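PDB 4HJI: CS1 fimbrial subunit A from Escherichia coli, which builds the shaft of CS1 pili, the surface filaments with which enterotoxigenic bacteria colonize the host epithelium. Local coordinates for residues A[104-107]-A[108-112]. Residues are numbered along the deposited sequence; the frame is centred on the assembly and turned at random. Where two conformers were deposited one is given.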
loop_
_atom_site.group_PDB
_atom_site.type_symbol
_atom_site.label_atom_id
_atom_site.label_comp_id
_atom_site.label_asym_id
_atom_site.label_seq_id
_atom_site.Cartn_x
_atom_site.Cartn_y
_atom_site.Cartn_z
ATOM N N ILE A 104 -8.433 0.404 -9.712
ATOM C CA ILE A 104 -8.219 -0.707 -10.622
ATOM C C ILE A 104 -8.949 -1.940 -10.098
ATOM O O ILE A 104 -9.056 -2.150 -8.886
ATOM C CB ILE A 104 -6.717 -0.991 -10.876
ATOM C CG1 ILE A 104 -5.998 -1.603 -9.674
ATOM C CG2 ILE A 104 -6.005 0.283 -11.314
ATOM C CD1 ILE A 104 -4.615 -2.102 -10.038
ATOM N N THR A 105 -9.463 -2.739 -11.025
ATOM C CA THR A 105 -10.161 -3.960 -10.684
ATOM C C THR A 105 -9.226 -5.139 -10.862
ATOM O O THR A 105 -8.545 -5.268 -11.885
ATOM C CB THR A 105 -11.420 -4.172 -11.532
ATOM O OG1 THR A 105 -12.325 -3.083 -11.323
ATOM C CG2 THR A 105 -12.106 -5.478 -11.139
ATOM N N ILE A 106 -9.187 -5.998 -9.854
ATOM C CA ILE A 106 -8.474 -7.262 -9.934
ATOM C C ILE A 106 -9.534 -8.358 -10.022
ATOM O O ILE A 106 -10.294 -8.554 -9.072
ATOM C CB ILE A 106 -7.559 -7.424 -8.712
ATOM C CG1 ILE A 106 -6.478 -6.332 -8.764
ATOM C CG2 ILE A 106 -6.923 -8.810 -8.669
ATOM C CD1 ILE A 106 -6.115 -5.798 -7.418
ATOM N N ASP A 107 -9.606 -9.033 -11.174
ATOM C CA ASP A 107 -10.622 -10.066 -11.416
ATOM C C ASP A 107 -10.488 -11.203 -10.413
ATOM O O ASP A 107 -9.376 -11.549 -9.998
ATOM C CB ASP A 107 -10.502 -10.651 -12.831
ATOM C CG ASP A 107 -11.637 -11.628 -13.168
ATOM O OD1 ASP A 107 -11.425 -12.864 -13.130
ATOM O OD2 ASP A 107 -12.758 -11.169 -13.487
ATOM N N SER A 108 -11.624 -11.798 -10.055
ATOM C CA SER A 108 -11.635 -12.963 -9.163
ATOM C C SER A 108 -10.733 -14.102 -9.650
ATOM O O SER A 108 -10.076 -14.735 -8.842
ATOM C CB SER A 108 -13.065 -13.463 -8.925
ATOM O OG SER A 108 -13.760 -13.681 -10.136
ATOM N N ASN A 109 -10.668 -14.355 -10.961
ATOM C CA ASN A 109 -9.812 -15.435 -11.455
ATOM C C ASN A 109 -8.315 -15.242 -11.142
ATOM O O ASN A 109 -7.598 -16.211 -10.955
ATOM C CB ASN A 109 -10.038 -15.687 -12.954
ATOM C CG ASN A 109 -11.411 -16.256 -13.236
ATOM O OD1 ASN A 109 -11.892 -17.122 -12.507
ATOM N ND2 ASN A 109 -12.049 -15.779 -14.299
ATOM N N ASP A 110 -7.874 -13.987 -11.085
ATOM C CA ASP A 110 -6.484 -13.650 -10.781
ATOM C C ASP A 110 -6.175 -13.705 -9.275
ATOM O O ASP A 110 -5.009 -13.671 -8.882
ATOM C CB ASP A 110 -6.156 -12.256 -11.331
ATOM C CG ASP A 110 -4.715 -11.849 -11.076
ATOM O OD1 ASP A 110 -4.374 -10.675 -11.336
ATOM O OD2 ASP A 110 -3.920 -12.693 -10.610
ATOM N N LEU A 111 -7.212 -13.786 -8.440
ATOM C CA LEU A 111 -7.034 -13.894 -6.982
ATOM C C LEU A 111 -6.990 -15.332 -6.484
ATOM O O LEU A 111 -6.570 -15.575 -5.356
ATOM C CB LEU A 111 -8.114 -13.106 -6.257
ATOM C CG LEU A 111 -7.932 -11.589 -6.416
ATOM C CD1 LEU A 111 -9.241 -10.863 -6.160
ATOM C CD2 LEU A 111 -6.823 -11.036 -5.531
ATOM N N ASN A 112 -7.410 -16.284 -7.321
ATOM C CA ASN A 112 -7.304 -17.710 -7.001
ATOM C C ASN A 112 -7.905 -18.037 -5.630
ATOM O O ASN A 112 -7.221 -18.583 -4.767
ATOM C CB ASN A 112 -5.837 -18.162 -7.026
ATOM C CG ASN A 112 -5.159 -17.895 -8.350
ATOM O OD1 ASN A 112 -5.583 -18.386 -9.399
ATOM N ND2 ASN A 112 -4.073 -17.144 -8.303
#
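With its CG turned anti to the backbone N (chi1 -174°), the carboxylate of Asp107 swings beside its own carbonyl carbon and reaches forward to the amide of Asn109, while Ile106, whose CG2 is likewise anti to its backbone N, offers that methyl to Leu111. The pair of contacts makes a compact example of an N-cap paired with a hydrophobic staple, here at the point where strand 104-106 of the pilin's immunoglobulin-like beta fold gives way to the short helix 108-111. The capping bond runs from Asn109 N to Asp107 OD1 over 2.7 Å and is fairly straight, at 153°, although the donor comes from above the carboxylate plane. The side chains of Asp107 and Asn109 then lie alongside each other, pointing the same way, with their carboxylate and amide planes 49° apart. The backbone grip is looser: Asp107 O receives two weak bonds, from Asp110 N at 3.1 Å and from Leu111 N at 3.5 Å, as befits a single weakly bonded turn.

The apolar half of the junction joins the buried side chains of Ile106 and Leu111, which cross at about a right angle, and Leu111 also packs against Ser122 and Gln125 of strand 119-131, so the turn is seated on a neighbouring strand. Were Leu111 replaced by an alanine, the Ile106 methyl would probably be left facing a gap and the turn would lose its packing on strand 119-131. The polar side has its own tie, since in one of its two conformers Asp110 OD1 forms a salt bridge with Lys97 NZ, from a residue whose side chain also touches Ile106. Ile106 CG2 meets Leu111 CG at 3.7 Å and Leu111 CD2 at 3.8 Å.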